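Local coordinates for protein peptide ABC transporter permease (PDB 6EXS) that probably imports peptides across the membrane as a POT-family transporter, and binds a thioalcohol-conjugated dipeptide, a malodour precursor of the human axilla, at residues E281-L291 / A420-A428; L294-Q304 / F368-Y379. One frame throughout, in Å; residues are numbered along the deposited sequence.

Contact 1 (E281-L291 / A420-A428)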
loop_
_atom_site.group_PDB
_atom_site.type_symbol
_atom_site.label_atom_id
_atom_site.label_comp_id
_atom_site.label_asym_id
_atom_site.label_seq_id
_atom_site.Cartn_x
_atom_site.Cartn_y
_atom_site.Cartn_z
ATOM N N GLU A 281 0.522 -15.968 24.610
ATOM C CA GLU A 281 0.138 -14.913 23.662
ATOM C C GLU A 281 1.340 -13.987 23.423
ATOM O O GLU A 281 1.498 -13.455 22.326
ATOM C CB GLU A 281 -1.056 -14.102 24.195
ATOM C CG GLU A 281 -2.407 -14.783 24.032
ATOM C CD GLU A 281 -3.634 -13.915 24.269
ATOM O OE1 GLU A 281 -3.602 -13.051 25.177
ATOM O OE2 GLU A 281 -4.646 -14.123 23.561
ATOM N N ARG A 282 2.180 -13.806 24.467
ATOM C CA ARG A 282 3.403 -13.004 24.466
ATOM C C ARG A 282 4.463 -13.697 23.610
ATOM O O ARG A 282 5.214 -13.017 22.905
ATOM C CB ARG A 282 3.899 -12.803 25.907
ATOM C CG ARG A 282 5.093 -11.869 26.048
ATOM C CD ARG A 282 5.425 -11.566 27.494
ATOM N NE ARG A 282 4.577 -10.502 28.033
ATOM C CZ ARG A 282 3.530 -10.700 28.828
ATOM N NH1 ARG A 282 3.198 -11.929 29.206
ATOM N NH2 ARG A 282 2.819 -9.672 29.265
ATOM N N SER A 283 4.511 -15.045 23.661
ATOM C CA SER A 283 5.443 -15.860 22.882
ATOM C C SER A 283 5.189 -15.783 21.370
ATOM O O SER A 283 6.144 -15.842 20.598
ATOM C CB SER A 283 5.447 -17.304 23.367
ATOM O OG SER A 283 6.428 -17.471 24.376
ATOM N N ARG A 284 3.917 -15.627 20.957
ATOM C CA ARG A 284 3.528 -15.487 19.554
ATOM C C ARG A 284 3.872 -14.084 19.028
ATOM O O ARG A 284 4.133 -13.934 17.829
ATOM C CB ARG A 284 2.037 -15.783 19.362
ATOM C CG ARG A 284 1.652 -17.247 19.561
ATOM C CD ARG A 284 0.177 -17.494 19.278
ATOM N NE ARG A 284 -0.701 -16.657 20.102
ATOM C CZ ARG A 284 -2.028 -16.645 20.020
ATOM N NH1 ARG A 284 -2.653 -17.436 19.158
ATOM N NH2 ARG A 284 -2.739 -15.846 20.803
ATOM N N VAL A 285 3.875 -13.062 19.922
ATOM C CA VAL A 285 4.225 -11.663 19.613
ATOM C C VAL A 285 5.719 -11.586 19.258
ATOM O O VAL A 285 6.061 -11.027 18.215
ATOM C CB VAL A 285 3.832 -10.679 20.756
ATOM C CG1 VAL A 285 4.367 -9.268 20.499
ATOM C CG2 VAL A 285 2.319 -10.650 20.960
ATOM N N LYS A 286 6.601 -12.173 20.104
ATOM C CA LYS A 286 8.043 -12.198 19.837
ATOM C C LYS A 286 8.369 -13.051 18.600
ATOM O O LYS A 286 9.334 -12.755 17.892
ATOM C CB LYS A 286 8.879 -12.589 21.076
ATOM C CG LYS A 286 8.534 -13.923 21.720
ATOM C CD LYS A 286 9.549 -14.289 22.789
ATOM C CE LYS A 286 9.249 -15.608 23.459
ATOM N NZ LYS A 286 8.362 -15.440 24.638
ATOM N N ALA A 287 7.522 -14.062 18.309
ATOM C CA ALA A 287 7.638 -14.924 17.133
ATOM C C ALA A 287 7.336 -14.142 15.845
ATOM O O ALA A 287 7.791 -14.551 14.777
ATOM C CB ALA A 287 6.690 -16.105 17.252
ATOM N N PHE A 288 6.570 -13.026 15.951
ATOM C CA PHE A 288 6.211 -12.170 14.821
ATOM C C PHE A 288 7.326 -11.186 14.434
ATOM O O PHE A 288 7.403 -10.804 13.266
ATOM C CB PHE A 288 4.864 -11.442 15.041
ATOM C CG PHE A 288 4.280 -10.879 13.757
ATOM C CD1 PHE A 288 3.518 -11.675 12.911
ATOM C CD2 PHE A 288 4.536 -9.564 13.371
ATOM C CE1 PHE A 288 3.015 -11.165 11.707
ATOM C CE2 PHE A 288 4.036 -9.057 12.167
ATOM C CZ PHE A 288 3.274 -9.859 11.345
ATOM N N ILE A 289 8.181 -10.779 15.402
ATOM C CA ILE A 289 9.314 -9.861 15.192
ATOM C C ILE A 289 10.166 -10.281 13.951
ATOM O O ILE A 289 10.334 -9.421 13.085
ATOM C CB ILE A 289 10.159 -9.643 16.489
ATOM C CG1 ILE A 289 9.356 -8.838 17.530
ATOM C CG2 ILE A 289 11.499 -8.961 16.190
ATOM C CD1 ILE A 289 9.811 -8.991 18.998
ATOM N N PRO A 290 10.650 -11.556 13.786
ATOM C CA PRO A 290 11.412 -11.899 12.564
ATOM C C PRO A 290 10.571 -11.786 11.294
ATOM O O PRO A 290 11.097 -11.348 10.268
ATOM C CB PRO A 290 11.863 -13.342 12.809
ATOM C CG PRO A 290 11.734 -13.549 14.270
ATOM C CD PRO A 290 10.570 -12.725 14.687
ATOM N N LEU A 291 9.257 -12.143 11.378
ATOM C CA LEU A 291 8.293 -12.030 10.271
ATOM C C LEU A 291 8.090 -10.544 9.882
ATOM O O LEU A 291 7.842 -10.255 8.707
ATOM C CB LEU A 291 6.938 -12.683 10.629
ATOM C CG LEU A 291 6.914 -14.205 10.816
ATOM C CD1 LEU A 291 5.689 -14.634 11.590
ATOM C CD2 LEU A 291 6.924 -14.929 9.493
ATOM N N ALA A 420 -1.461 -14.011 9.513
ATOM C CA ALA A 420 -0.569 -13.896 10.668
ATOM C C ALA A 420 -1.024 -12.839 11.677
ATOM O O ALA A 420 -0.743 -12.980 12.870
ATOM C CB ALA A 420 0.837 -13.581 10.199
ATOM N N ALA A 421 -1.710 -11.779 11.198
ATOM C CA ALA A 421 -2.230 -10.680 12.023
ATOM C C ALA A 421 -3.502 -11.075 12.814
ATOM O O ALA A 421 -4.029 -10.260 13.578
ATOM C CB ALA A 421 -2.496 -9.458 11.151
ATOM N N VAL A 422 -3.974 -12.332 12.631
ATOM C CA VAL A 422 -5.146 -12.926 13.288
ATOM C C VAL A 422 -4.734 -14.162 14.139
ATOM O O VAL A 422 -5.221 -14.310 15.263
ATOM C CB VAL A 422 -6.315 -13.205 12.285
ATOM C CG1 VAL A 422 -5.929 -14.201 11.189
ATOM C CG2 VAL A 422 -7.593 -13.640 13.001
ATOM N N LYS A 423 -3.819 -15.015 13.611
ATOM C CA LYS A 423 -3.316 -16.224 14.277
ATOM C C LYS A 423 -2.406 -15.885 15.464
ATOM O O LYS A 423 -2.684 -16.310 16.585
ATOM C CB LYS A 423 -2.620 -17.167 13.262
ATOM C CG LYS A 423 -1.920 -18.400 13.860
ATOM C CD LYS A 423 -2.886 -19.499 14.328
ATOM C CE LYS A 423 -2.187 -20.602 15.092
ATOM N NZ LYS A 423 -1.780 -20.173 16.458
ATOM N N LEU A 424 -1.338 -15.107 15.217
ATOM C CA LEU A 424 -0.368 -14.688 16.236
ATOM C C LEU A 424 -0.886 -13.484 17.064
ATOM O O LEU A 424 -0.126 -12.891 17.835
ATOM C CB LEU A 424 0.997 -14.369 15.575
ATOM C CG LEU A 424 1.684 -15.519 14.818
ATOM C CD1 LEU A 424 2.212 -15.053 13.482
ATOM C CD2 LEU A 424 2.798 -16.144 15.637
ATOM N N ALA A 425 -2.189 -13.159 16.929
ATOM C CA ALA A 425 -2.844 -12.031 17.593
ATOM C C ALA A 425 -3.419 -12.327 18.990
ATOM O O ALA A 425 -4.181 -13.290 19.140
ATOM C CB ALA A 425 -3.935 -11.463 16.697
ATOM N N PRO A 426 -3.123 -11.471 20.007
ATOM C CA PRO A 426 -3.732 -11.668 21.334
ATOM C C PRO A 426 -5.196 -11.208 21.321
ATOM O O PRO A 426 -5.566 -10.378 20.482
ATOM C CB PRO A 426 -2.867 -10.805 22.268
ATOM C CG PRO A 426 -1.770 -10.220 21.406
ATOM C CD PRO A 426 -2.265 -10.270 20.000
ATOM N N LYS A 427 -6.025 -11.752 22.241
ATOM C CA LYS A 427 -7.464 -11.466 22.355
ATOM C C LYS A 427 -7.811 -9.971 22.446
ATOM O O LYS A 427 -8.806 -9.545 21.860
ATOM C CB LYS A 427 -8.080 -12.240 23.532
ATOM C CG LYS A 427 -9.591 -12.434 23.427
ATOM C CD LYS A 427 -10.187 -12.948 24.731
ATOM C CE LYS A 427 -11.697 -13.013 24.696
ATOM N NZ LYS A 427 -12.194 -14.152 23.877
ATOM N N ALA A 428 -7.000 -9.184 23.175
ATOM C CA ALA A 428 -7.225 -7.748 23.359
ATOM C C ALA A 428 -6.569 -6.880 22.276
ATOM O O ALA A 428 -7.051 -5.775 22.009
ATOM C CB ALA A 428 -6.741 -7.318 24.738
#

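Contact 2 (L294-Q304 / F368-Y379). With C3H (2-[[(2~{R})-2-azanyl-3-[(3~{S})-3-methyl-1-oxidanyl-hexan-3-yl]sulfanyl-propanoyl]amino]ethanoic acid), chain O; OLC ((2R)-2,3-dihydroxypropyl (9Z)-octadec-9-enoate), chain F.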
loop_
_atom_site.group_PDB
_atom_site.type_symbol
_atom_site.label_atom_id
_atom_site.label_comp_id
_atom_site.label_asym_id
_atom_site.label_seq_id
_atom_site.Cartn_x
_atom_site.Cartn_y
_atom_site.Cartn_z
ATOM N N LEU A 294 11.346 -9.665 7.858
ATOM C CA LEU A 294 11.189 -10.316 6.556
ATOM C C LEU A 294 10.168 -9.595 5.679
ATOM O O LEU A 294 10.443 -9.371 4.490
ATOM C CB LEU A 294 10.838 -11.813 6.690
ATOM C CG LEU A 294 11.939 -12.773 7.199
ATOM C CD1 LEU A 294 11.441 -14.203 7.217
ATOM C CD2 LEU A 294 13.199 -12.709 6.353
ATOM N N GLY A 295 9.036 -9.196 6.285
ATOM C CA GLY A 295 7.963 -8.444 5.631
ATOM C C GLY A 295 8.398 -7.058 5.182
ATOM O O GLY A 295 8.072 -6.632 4.074
ATOM N N MET A 296 9.166 -6.361 6.034
ATOM C CA MET A 296 9.701 -5.027 5.770
ATOM C C MET A 296 10.692 -5.064 4.591
ATOM O O MET A 296 10.587 -4.229 3.687
ATOM C CB MET A 296 10.367 -4.466 7.038
ATOM C CG MET A 296 10.307 -2.970 7.136
ATOM S SD MET A 296 10.805 -2.326 8.755
ATOM C CE MET A 296 12.584 -2.615 8.693
ATOM N N LEU A 297 11.626 -6.058 4.593
ATOM C CA LEU A 297 12.626 -6.278 3.546
ATOM C C LEU A 297 11.949 -6.576 2.207
ATOM O O LEU A 297 12.456 -6.154 1.162
ATOM C CB LEU A 297 13.586 -7.434 3.902
ATOM C CG LEU A 297 14.600 -7.254 5.036
ATOM C CD1 LEU A 297 15.143 -8.587 5.457
ATOM C CD2 LEU A 297 15.754 -6.320 4.633
ATOM N N PHE A 298 10.805 -7.298 2.234
ATOM C CA PHE A 298 10.056 -7.611 1.011
ATOM C C PHE A 298 9.431 -6.353 0.397
ATOM O O PHE A 298 9.608 -6.116 -0.802
ATOM C CB PHE A 298 8.969 -8.690 1.234
ATOM C CG PHE A 298 8.176 -8.885 -0.037
ATOM C CD1 PHE A 298 8.639 -9.729 -1.038
ATOM C CD2 PHE A 298 7.045 -8.117 -0.295
ATOM C CE1 PHE A 298 7.970 -9.826 -2.250
ATOM C CE2 PHE A 298 6.380 -8.217 -1.510
ATOM C CZ PHE A 298 6.857 -9.056 -2.482
ATOM N N TRP A 299 8.658 -5.578 1.206
ATOM C CA TRP A 299 7.985 -4.368 0.737
ATOM C C TRP A 299 8.945 -3.247 0.388
ATOM O O TRP A 299 8.588 -2.414 -0.439
ATOM C CB TRP A 299 6.894 -3.885 1.702
ATOM C CG TRP A 299 5.785 -4.867 1.879
ATOM C CD1 TRP A 299 5.465 -5.541 3.020
ATOM C CD2 TRP A 299 4.896 -5.352 0.863
ATOM N NE1 TRP A 299 4.412 -6.392 2.789
ATOM C CE2 TRP A 299 4.040 -6.296 1.474
ATOM C CE3 TRP A 299 4.697 -5.034 -0.490
ATOM C CZ2 TRP A 299 3.026 -6.954 0.767
ATOM C CZ3 TRP A 299 3.700 -5.685 -1.193
ATOM C CH2 TRP A 299 2.881 -6.642 -0.571
ATOM N N SER A 300 10.164 -3.234 0.957
ATOM C CA SER A 300 11.159 -2.201 0.617
ATOM C C SER A 300 11.516 -2.321 -0.868
ATOM O O SER A 300 11.379 -1.348 -1.609
ATOM C CB SER A 300 12.401 -2.316 1.502
ATOM O OG SER A 300 13.434 -1.443 1.071
ATOM N N ILE A 301 11.871 -3.548 -1.302
ATOM C CA ILE A 301 12.203 -3.886 -2.680
ATOM C C ILE A 301 10.959 -3.810 -3.563
ATOM O O ILE A 301 10.999 -3.135 -4.591
ATOM C CB ILE A 301 12.969 -5.228 -2.781
ATOM C CG1 ILE A 301 14.385 -5.070 -2.149
ATOM C CG2 ILE A 301 13.062 -5.694 -4.252
ATOM C CD1 ILE A 301 15.204 -6.341 -2.002
ATOM N N GLN A 302 9.844 -4.438 -3.138
ATOM C CA GLN A 302 8.585 -4.404 -3.893
ATOM C C GLN A 302 8.050 -2.972 -4.157
ATOM O O GLN A 302 7.727 -2.655 -5.294
ATOM C CB GLN A 302 7.515 -5.280 -3.220
ATOM C CG GLN A 302 6.354 -5.671 -4.130
ATOM C CD GLN A 302 5.316 -4.588 -4.310
ATOM O OE1 GLN A 302 5.094 -3.734 -3.460
ATOM N NE2 GLN A 302 4.631 -4.616 -5.425
ATOM N N GLU A 303 7.951 -2.119 -3.127
ATOM C CA GLU A 303 7.433 -0.758 -3.308
ATOM C C GLU A 303 8.377 0.168 -4.104
ATOM O O GLU A 303 7.984 1.287 -4.459
ATOM C CB GLU A 303 7.036 -0.129 -1.972
ATOM C CG GLU A 303 5.827 -0.772 -1.308
ATOM C CD GLU A 303 4.462 -0.409 -1.862
ATOM O OE1 GLU A 303 4.393 0.267 -2.915
ATOM O OE2 GLU A 303 3.456 -0.808 -1.235
ATOM N N GLN A 304 9.588 -0.320 -4.437
ATOM C CA GLN A 304 10.538 0.451 -5.233
ATOM C C GLN A 304 10.300 0.295 -6.727
ATOM O O GLN A 304 10.909 1.016 -7.512
ATOM C CB GLN A 304 11.986 0.142 -4.854
ATOM C CG GLN A 304 12.527 1.025 -3.743
ATOM C CD GLN A 304 13.877 0.540 -3.280
ATOM O OE1 GLN A 304 14.798 0.326 -4.080
ATOM N NE2 GLN A 304 14.027 0.351 -1.973
ATOM N N PHE A 368 7.500 -16.546 4.138
ATOM C CA PHE A 368 8.039 -15.181 4.222
ATOM C C PHE A 368 9.484 -15.130 3.737
ATOM O O PHE A 368 9.854 -14.207 3.012
ATOM C CB PHE A 368 7.955 -14.659 5.659
ATOM C CG PHE A 368 6.744 -13.805 5.936
ATOM C CD1 PHE A 368 5.462 -14.351 5.900
ATOM C CD2 PHE A 368 6.883 -12.466 6.276
ATOM C CE1 PHE A 368 4.341 -13.560 6.160
ATOM C CE2 PHE A 368 5.764 -11.679 6.545
ATOM C CZ PHE A 368 4.501 -12.231 6.488
ATOM N N SER A 369 10.290 -16.133 4.130
ATOM C CA SER A 369 11.684 -16.273 3.736
ATOM C C SER A 369 11.806 -16.468 2.221
ATOM O O SER A 369 12.635 -15.798 1.604
ATOM C CB SER A 369 12.343 -17.419 4.497
ATOM O OG SER A 369 12.371 -17.143 5.889
ATOM N N ILE A 370 10.936 -17.328 1.619
ATOM C CA ILE A 370 10.874 -17.592 0.177
ATOM C C ILE A 370 10.571 -16.288 -0.578
ATOM O O ILE A 370 11.248 -15.983 -1.566
ATOM C CB ILE A 370 9.855 -18.713 -0.162
ATOM C CG1 ILE A 370 10.328 -20.077 0.359
ATOM C CG2 ILE A 370 9.575 -18.783 -1.669
ATOM C CD1 ILE A 370 9.156 -21.114 0.605
ATOM N N GLY A 371 9.585 -15.534 -0.083
ATOM C CA GLY A 371 9.161 -14.258 -0.648
ATOM C C GLY A 371 10.243 -13.200 -0.666
ATOM O O GLY A 371 10.477 -12.586 -1.709
ATOM N N THR A 372 10.919 -12.997 0.490
ATOM C CA THR A 372 12.006 -12.022 0.683
ATOM C C THR A 372 13.244 -12.372 -0.141
ATOM O O THR A 372 13.851 -11.469 -0.720
ATOM C CB THR A 372 12.351 -11.866 2.167
ATOM O OG1 THR A 372 11.143 -11.755 2.908
ATOM C CG2 THR A 372 13.190 -10.655 2.432
ATOM N N LEU A 373 13.625 -13.677 -0.181
ATOM C CA LEU A 373 14.753 -14.168 -0.978
ATOM C C LEU A 373 14.481 -13.854 -2.439
ATOM O O LEU A 373 15.380 -13.366 -3.122
ATOM C CB LEU A 373 14.943 -15.689 -0.815
ATOM C CG LEU A 373 15.682 -16.188 0.424
ATOM C CD1 LEU A 373 15.526 -17.688 0.564
ATOM C CD2 LEU A 373 17.163 -15.793 0.410
ATOM N N LEU A 374 13.225 -14.084 -2.903
ATOM C CA LEU A 374 12.804 -13.780 -4.272
ATOM C C LEU A 374 12.835 -12.267 -4.562
ATOM O O LEU A 374 13.296 -11.868 -5.639
ATOM C CB LEU A 374 11.447 -14.419 -4.622
ATOM C CG LEU A 374 11.467 -15.919 -4.950
ATOM C CD1 LEU A 374 10.086 -16.513 -4.847
ATOM C CD2 LEU A 374 12.012 -16.180 -6.335
ATOM N N ALA A 375 12.413 -11.429 -3.583
ATOM C CA ALA A 375 12.497 -9.971 -3.714
ATOM C C ALA A 375 13.984 -9.551 -3.871
ATOM O O ALA A 375 14.301 -8.770 -4.767
ATOM C CB ALA A 375 11.876 -9.292 -2.515
ATOM N N GLY A 376 14.876 -10.146 -3.065
ATOM C CA GLY A 376 16.316 -9.901 -3.127
ATOM C C GLY A 376 16.958 -10.379 -4.418
ATOM O O GLY A 376 17.832 -9.702 -4.965
ATOM N N LEU A 377 16.512 -11.556 -4.916
ATOM C CA LEU A 377 16.977 -12.164 -6.176
ATOM C C LEU A 377 16.563 -11.344 -7.407
ATOM O O LEU A 377 17.256 -11.388 -8.421
ATOM C CB LEU A 377 16.508 -13.620 -6.313
ATOM C CG LEU A 377 17.265 -14.634 -5.459
ATOM C CD1 LEU A 377 16.388 -15.824 -5.127
ATOM C CD2 LEU A 377 18.593 -15.058 -6.112
ATOM N N SER A 378 15.450 -10.584 -7.305
ATOM C CA SER A 378 14.949 -9.718 -8.370
ATOM C C SER A 378 15.833 -8.466 -8.515
ATOM O O SER A 378 15.978 -7.948 -9.623
ATOM C CB SER A 378 13.481 -9.362 -8.139
ATOM O OG SER A 378 13.293 -8.335 -7.178
ATOM N N TYR A 379 16.444 -8.011 -7.393
ATOM C CA TYR A 379 17.390 -6.883 -7.356
ATOM C C TYR A 379 18.822 -7.316 -7.748
ATOM O O TYR A 379 19.516 -6.548 -8.406
ATOM C CB TYR A 379 17.336 -6.130 -6.014
ATOM C CG TYR A 379 16.539 -4.842 -6.079
ATOM C CD1 TYR A 379 15.455 -4.707 -6.947
ATOM C CD2 TYR A 379 16.844 -3.767 -5.242
ATOM C CE1 TYR A 379 14.718 -3.523 -7.008
ATOM C CE2 TYR A 379 16.103 -2.584 -5.284
ATOM C CZ TYR A 379 15.046 -2.466 -6.174
ATOM O OH TYR A 379 14.321 -1.308 -6.241
HETATM O O2 C3H O . -2.498 -3.025 -4.689
HETATM C C11 C3H O . -2.161 -4.007 -5.248
HETATM O O3 C3H O . -2.219 -5.181 -4.724
HETATM C C10 C3H O . -1.557 -4.050 -6.621
HETATM N N1 C3H O . -0.836 -2.849 -6.966
HETATM C C9 C3H O . 0.434 -2.685 -6.634
HETATM O O1 C3H O . 0.860 -2.879 -5.505
HETATM C C8 C3H O . 1.393 -2.259 -7.696
HETATM N N C3H O . 0.648 -1.742 -8.835
HETATM C C7 C3H O . 2.313 -1.149 -7.187
HETATM S S C3H O . 3.999 -1.612 -6.709
HETATM C C3 C3H O . 5.003 -2.165 -8.189
HETATM C C4 C3H O . 5.176 -0.947 -9.059
HETATM C C5 C3H O . 4.257 -3.342 -8.832
HETATM C C6 C3H O . 4.758 -3.829 -10.173
HETATM O O C3H O . 3.803 -3.696 -11.174
HETATM C C2 C3H O . 6.374 -2.679 -7.757
HETATM C C1 C3H O . 6.652 -4.141 -8.066
HETATM C C C3H O . 8.029 -4.547 -7.617
HETATM C C18 OLC F . 10.165 -19.279 -8.945
HETATM C C10 OLC F . 18.966 -14.296 -10.028
HETATM C C9 OLC F . 19.885 -13.713 -10.791
HETATM C C17 OLC F . 11.668 -19.212 -8.765
HETATM C C11 OLC F . 18.187 -15.553 -10.321
HETATM C C8 OLC F . 20.361 -14.155 -12.154
HETATM C C24 OLC F . 26.547 -9.125 -22.498
HETATM C C16 OLC F . 12.324 -18.022 -9.459
HETATM C C12 OLC F . 16.699 -15.443 -10.004
HETATM C C7 OLC F . 21.303 -13.155 -12.817
HETATM C C15 OLC F . 13.842 -18.015 -9.333
HETATM C C13 OLC F . 16.010 -16.790 -9.849
HETATM C C6 OLC F . 21.603 -13.460 -14.275
HETATM C C14 OLC F . 14.502 -16.698 -9.707
HETATM C C5 OLC F . 22.660 -12.563 -14.905
HETATM C C4 OLC F . 22.110 -11.313 -15.574
HETATM C C3 OLC F . 22.401 -11.220 -17.066
HETATM C C2 OLC F . 23.663 -10.428 -17.408
HETATM C C21 OLC F . 25.105 -8.876 -20.449
HETATM C C1 OLC F . 23.796 -10.104 -18.871
HETATM C C22 OLC F . 26.401 -9.407 -21.016
HETATM O O19 OLC F . 22.991 -10.398 -19.717
HETATM O O25 OLC F . 26.717 -7.736 -22.764
HETATM O O23 OLC F . 27.516 -8.864 -20.297
HETATM O O20 OLC F . 24.930 -9.431 -19.121
#

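Contact 1 (E281-L291 / A420-A428)
E281 and R284, one helical turn apart, reach across to the backbone of K423-K427. The carboxylate of E281 accepts the K427 N-H: N to OE2 is 3.0 Å, fairly straight at 158° through the hydrogen, but arriving 42° out of the carboxylate plane. An extended chain beyond CG carries the group there and lays its CD against CA and CB of P426. The guanidinium of R284 lies with one face over L424 CA. Its NH1 is 2.8 Å from K423 O and NH2 is 3.4 Å from A425 O, yet both meet at poor angles, so these are electrostatic neighbours without hydrogen-bond geometry. R284 NH2 also makes a long salt bridge to E281 OE2, 3.8 Å away. K423 NZ, a like charge, sits at the guanidinium edge in its plane; the E281 carboxylate beside R284 may ease that repulsion.

Helix 279-302 belongs to the C-terminal half of the major facilitator fold, and the partner is the short linker between helices 396-418 and 430-451. Here the linker, its brief helix 420-423 and the residues after it, rests against the first half of helix 279-302.

L424 is the centre of the remaining van der Waals contacts. Its CD2 lies 3.4 Å from the carbonyl O of R284 and also packs on CB of that residue, while CD1 sits 3.7 Å from CD1 of F288 and also meets the L291 methyl CD1. The F288 ring, swung opposite its own backbone N by a chi1 of -163°, offers its edge to the linker, and A420 CB meets it in plane, 3.6 Å from CE1. L291 CB overlies the rim of one face of the same ring. Nearer the start of the helix, V285 CG2 touches the P426 ring at CG.

Contact 2 (L294-Q304 / F368-Y379)
The Y379 hydroxyl donates to the side-chain amide oxygen of Q304, with OH 2.8 Å from OE1 and well above the carbonyl plane, 44° out of it. Y463 OH bonds to the same OE1, so two tyrosines grip this buried oxygen, while the amide NE2 is satisfied by N448 OD1. At the other end, T372 OG1 has its one proton within reach of two carbonyls, L294 O at 2.9 Å across the contact and F368 O at 2.8 Å in its own helix. Each carbonyl already accepts a helical N-H, from F298 and T372 respectively. The second branch of T372, CG2, meets L297 CB at 3.6 Å. Two serines are occupied within or near their own helix: S378 OG donates to A375 O, and S369 OG bonds to A365 O, while L294 CD1 rests against that hydroxyl.

Between these polar ends the packing is mostly apolar. I301 is a knob in the hole formed by A375, G376, S378 and Y379; its CG2 makes a CH-pi contact over the tyrosine face, 3.9 Å from the centroid and 16° off the normal. F298 CD1 packs 3.6 Å from A375 CB, its ring edge turned to G371 O.

Q302, on the same helix, lines the pocket of the bound conjugated peptide. The axes of 294-302 and 368-379 come within 8.7 Å and run in the same sense at 31°, a pair of transmembrane helices packed within the C-terminal bundle of the major facilitator fold.

Both contacts use helix 279-302: contact 1 takes its beginning, contact 2 its later part down to the ligand pocket. Their centres lie 21 Å apart, yet they meet where L291 O comes 3.3 Å from F368 CE2. Along the chain, contact 2 is nested inside the loop that contact 1 closes, in the order 281-291, 294-304, 368-379, 420-428. L364 of helix 364-389 also packs on L291, A420 and L424, so this helix reaches both sites. Helix 279-302 thus runs from the linker that precedes helix 430-451 to the peptide-binding site, and all four segments belong to the C-terminal half of the transporter.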